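Local structure of gamma-glutamyl cyclotransferase (Homo sapiens, 3CRY) at residues 16-21 with 83-88. The protein catalyses the formation of 5-oxoproline from gamma-glutamyl dipeptides, releasing the second amino acid, and works as a homodimer. The protein carries 1 engineered substitution. Residues are numbered along the deposited sequence; the frame is centred on the assembly and turned at random. Where two conformers were deposited one is given.
Sequences SFLYFA and VWKMNK
Phe17 and Met86 face each other as a hydrogen-bonded pair on antiparallel strands, and their side chains run next to one another in the same direction. Chi1 of 73° puts CG of Phe17 between its own backbone N and carbonyl carbon. CE1 lies 3.6 Å from CB of Met86, and CE1 also lies 3.2 Å from the carbonyl O of Asn87, which approaches the edge in the ring plane. The Met86 sulfur lies near two aromatic rings. SD is 5.0 Å from the centre of the Phe17 ring and 5.1 Å from the centre of the Tyr19 ring, oblique to both, as in Met-aromatic contacts. Tyr19 turns CG anti to its backbone N (chi1 161°) and touches Trp84 CD1 with CD2 at 3.8 Å. The Tyr19 ring and the five-membered ring of Trp84 are near parallel, at 25°, but slid apart, so they barely overlap. Ala21 CB meets the indole at its edge, 3.8 Å from NE1. Leu18, Val83 and Phe20 lie on the other face of the sheet, where CB of Leu18 touches CG1 of Val83. Four backbone hydrogen bonds join Phe17 to Met86 and Tyr19 to Trp84; Trp84 N to Tyr19 O is 2.8 Å. Leu94 of helix 91-97 packs on Phe17, Tyr19 and Met86. An alanine in place of Phe17 would probably leave the Met86 sulfur without one of its two rings and open a gap where Leu94 packs. Asn25 holds both polar ends: its ND2 donates to Tyr19 OH, and its backbone O accepts from Trp84 NE1. Tyr19, Phe20 and Ala21 are inferred substrate-binding residues, and Tyr19 touches Gln98, the engineered active-site position. The apolar and sulfur contacts therefore probably help to hold Tyr19 in place beside the catalytic site.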
ATOM      1  N   SER A  16      18.083  -6.990 -10.721  1.00 22.01           N
ATOM      2  CA  SER A  16      16.685  -6.951 -11.195  1.00 19.70           C
ATOM      3  C   SER A  16      15.644  -6.956 -10.087  1.00 17.96           C
ATOM      4  O   SER A  16      15.930  -7.301  -8.939  1.00 17.49           O
ATOM      5  CB  SER A  16      16.411  -8.140 -12.119  1.00 20.07           C
ATOM      6  OG  SER A  16      17.276  -8.099 -13.236  1.00 21.61           O
ATOM      7  N   PHE A  17      14.421  -6.578 -10.452  1.00 15.18           N
ATOM      8  CA  PHE A  17      13.287  -6.721  -9.553  1.00 12.66           C
ATOM      9  C   PHE A  17      12.083  -7.215 -10.351  1.00 11.47           C
ATOM     10  O   PHE A  17      12.063  -7.113 -11.573  1.00 11.73           O
ATOM     11  CB  PHE A  17      12.977  -5.410  -8.809  1.00 12.71           C
ATOM     12  CG  PHE A  17      12.336  -4.349  -9.658  1.00 12.10           C
ATOM     13  CD1 PHE A  17      13.113  -3.528 -10.484  1.00 10.39           C
ATOM     14  CD2 PHE A  17      10.950  -4.162  -9.633  1.00 11.68           C
ATOM     15  CE1 PHE A  17      12.532  -2.531 -11.259  1.00 11.83           C
ATOM     16  CE2 PHE A  17      10.351  -3.171 -10.414  1.00 11.01           C
ATOM     17  CZ  PHE A  17      11.132  -2.353 -11.231  1.00 12.31           C
ATOM     18  N   LEU A  18      11.088  -7.736  -9.647  1.00  9.96           N
ATOM     19  CA  LEU A  18       9.875  -8.252 -10.296  1.00  8.46           C
ATOM     20  C   LEU A  18       8.718  -7.301 -10.014  1.00  7.89           C
ATOM     21  O   LEU A  18       8.569  -6.811  -8.891  1.00  7.27           O
ATOM     22  CB  LEU A  18       9.548  -9.649  -9.772  1.00  8.94           C
ATOM     23  CG  LEU A  18      10.627 -10.720  -9.974  1.00  9.87           C
ATOM     24  CD1 LEU A  18      10.198 -12.001  -9.343  1.00 11.05           C
ATOM     25  CD2 LEU A  18      10.919 -10.923 -11.466  1.00 11.21           C
ATOM     26  N   TYR A  19       7.906  -7.054 -11.043  1.00  6.53           N
ATOM     27  CA  TYR A  19       6.812  -6.076 -10.998  1.00  6.45           C
ATOM     28  C   TYR A  19       5.505  -6.795 -11.379  1.00  6.11           C
ATOM     29  O   TYR A  19       5.427  -7.408 -12.431  1.00  6.28           O
ATOM     30  CB  TYR A  19       7.111  -4.901 -11.959  1.00  6.42           C
ATOM     31  CG  TYR A  19       5.874  -4.088 -12.327  1.00  7.08           C
ATOM     32  CD1 TYR A  19       5.046  -3.540 -11.332  1.00  7.68           C
ATOM     33  CD2 TYR A  19       5.540  -3.849 -13.656  1.00  6.51           C
ATOM     34  CE1 TYR A  19       3.888  -2.810 -11.667  1.00  7.74           C
ATOM     35  CE2 TYR A  19       4.403  -3.101 -13.998  1.00  8.03           C
ATOM     36  CZ  TYR A  19       3.581  -2.599 -13.009  1.00  7.57           C
ATOM     37  OH  TYR A  19       2.454  -1.882 -13.335  1.00  9.54           O
ATOM     38  N   PHE A  20       4.487  -6.706 -10.515  1.00  5.37           N
ATOM     39  CA  PHE A  20       3.197  -7.363 -10.755  1.00  4.86           C
ATOM     40  C   PHE A  20       2.205  -6.343 -11.318  1.00  5.14           C
ATOM     41  O   PHE A  20       1.818  -5.376 -10.624  1.00  5.20           O
ATOM     42  CB  PHE A  20       2.659  -7.992  -9.446  1.00  5.00           C
ATOM     43  CG  PHE A  20       1.278  -8.609  -9.561  1.00  5.27           C
ATOM     44  CD1 PHE A  20       1.107  -9.854 -10.190  1.00  6.91           C
ATOM     45  CD2 PHE A  20       0.151  -7.964  -9.013  1.00  6.76           C
ATOM     46  CE1 PHE A  20      -0.178 -10.447 -10.305  1.00  5.69           C
ATOM     47  CE2 PHE A  20      -1.124  -8.562  -9.094  1.00  5.75           C
ATOM     48  CZ  PHE A  20      -1.283  -9.810  -9.744  1.00  5.87           C
ATOM     49  N   ALA A  21       1.861  -6.535 -12.591  1.00  4.76           N
ATOM     50  CA  ALA A  21       0.879  -5.677 -13.287  1.00  5.20           C
ATOM     51  C   ALA A  21      -0.497  -6.299 -13.368  1.00  5.76           C
ATOM     52  O   ALA A  21      -0.614  -7.464 -13.703  1.00  5.21           O
ATOM     53  CB  ALA A  21       1.366  -5.349 -14.692  1.00  5.62           C
ATOM     54  N   VAL A  83       3.665 -10.861 -14.168  1.00  6.97           N
ATOM     55  CA  VAL A  83       4.921 -10.489 -13.509  1.00  6.81           C
ATOM     56  C   VAL A  83       5.941 -10.140 -14.592  1.00  7.28           C
ATOM     57  O   VAL A  83       6.236 -10.968 -15.485  1.00  7.17           O
ATOM     58  CB  VAL A  83       5.449 -11.602 -12.564  1.00  7.10           C
ATOM     59  CG1 VAL A  83       6.753 -11.171 -11.942  1.00  7.18           C
ATOM     60  CG2 VAL A  83       4.394 -11.915 -11.455  1.00  6.80           C
ATOM     61  N   TRP A  84       6.468  -8.917 -14.499  1.00  7.18           N
ATOM     62  CA  TRP A  84       7.526  -8.417 -15.380  1.00  6.71           C
ATOM     63  C   TRP A  84       8.871  -8.365 -14.661  1.00  7.94           C
ATOM     64  O   TRP A  84       8.950  -7.922 -13.514  1.00  8.29           O
ATOM     65  CB  TRP A  84       7.196  -6.997 -15.875  1.00  7.30           C
ATOM     66  CG  TRP A  84       5.935  -6.909 -16.699  1.00  5.90           C
ATOM     67  CD1 TRP A  84       4.698  -6.535 -16.257  1.00  7.18           C
ATOM     68  CD2 TRP A  84       5.792  -7.211 -18.097  1.00  7.25           C
ATOM     69  NE1 TRP A  84       3.787  -6.586 -17.289  1.00  4.55           N
ATOM     70  CE2 TRP A  84       4.430  -6.995 -18.432  1.00  7.31           C
ATOM     71  CE3 TRP A  84       6.688  -7.626 -19.104  1.00  6.28           C
ATOM     72  CZ2 TRP A  84       3.924  -7.198 -19.746  1.00  8.02           C
ATOM     73  CZ3 TRP A  84       6.188  -7.832 -20.408  1.00  5.78           C
ATOM     74  CH2 TRP A  84       4.809  -7.620 -20.710  1.00  7.50           C
ATOM     75  N   LYS A  85       9.936  -8.786 -15.346  1.00  8.58           N
ATOM     76  CA  LYS A  85      11.288  -8.618 -14.804  1.00 10.67           C
ATOM     77  C   LYS A  85      11.876  -7.325 -15.351  1.00 11.08           C
ATOM     78  O   LYS A  85      11.911  -7.105 -16.578  1.00 11.27           O
ATOM     79  CB  LYS A  85      12.171  -9.800 -15.209  1.00 11.28           C
ATOM     80  CG  LYS A  85      13.555  -9.799 -14.562  1.00 14.56           C
ATOM     81  CD  LYS A  85      14.303 -11.039 -15.049  1.00 19.74           C
ATOM     82  CE  LYS A  85      15.451 -11.405 -14.140  1.00 24.45           C
ATOM     83  NZ  LYS A  85      16.293 -12.439 -14.825  1.00 26.57           N
ATOM     84  N   MET A  86      12.337  -6.472 -14.442  1.00 12.39           N
ATOM     85  CA  MET A  86      12.873  -5.161 -14.807  1.00 14.96           C
ATOM     86  C   MET A  86      14.213  -4.898 -14.127  1.00 14.98           C
ATOM     87  O   MET A  86      14.502  -5.490 -13.072  1.00 14.70           O
ATOM     88  CB  MET A  86      11.852  -4.087 -14.433  1.00 14.11           C
ATOM     89  CG  MET A  86      10.605  -4.117 -15.324  1.00 17.85           C
ATOM     90  SD  MET A  86       9.313  -2.968 -14.801  1.00 20.72           S
ATOM     91  CE  MET A  86      10.077  -1.431 -15.265  1.00 21.95           C
ATOM     92  N   ASN A  87      15.037  -4.035 -14.716  1.00 16.15           N
ATOM     93  CA  ASN A  87      16.290  -3.645 -14.062  0.50 16.81           C
ATOM     94  C   ASN A  87      16.048  -2.678 -12.906  1.00 16.92           C
ATOM     95  O   ASN A  87      15.178  -1.814 -12.980  1.00 15.99           O
ATOM     96  CB  ASN A  87      17.296  -3.049 -15.051  0.50 17.36           C
ATOM     97  CG  ASN A  87      18.696  -2.947 -14.456  0.50 18.43           C
ATOM     98  OD1 ASN A  87      19.001  -2.023 -13.702  0.50 21.72           O
ATOM     99  ND2 ASN A  87      19.543  -3.914 -14.776  0.50 19.79           N
ATOM    100  N   LYS A  88      16.808  -2.832 -11.823  1.00 17.52           N
ATOM    101  CA  LYS A  88      16.631  -1.951 -10.657  1.00 18.44           C
ATOM    102  C   LYS A  88      16.867  -0.467 -10.988  1.00 18.97           C
ATOM    103  O   LYS A  88      16.329   0.420 -10.322  1.00 18.48           O
ATOM    104  CB  LYS A  88      17.462  -2.423  -9.456  1.00 18.97           C
ATOM    105  CG  LYS A  88      16.764  -3.500  -8.644  1.00 20.17           C
ATOM    106  CD  LYS A  88      17.550  -3.866  -7.389  1.00 24.25           C
ATOM    107  CE  LYS A  88      16.910  -5.049  -6.684  1.00 27.28           C
ATOM    108  NZ  LYS A  88      17.915  -5.816  -5.881  1.00 30.12           N
TER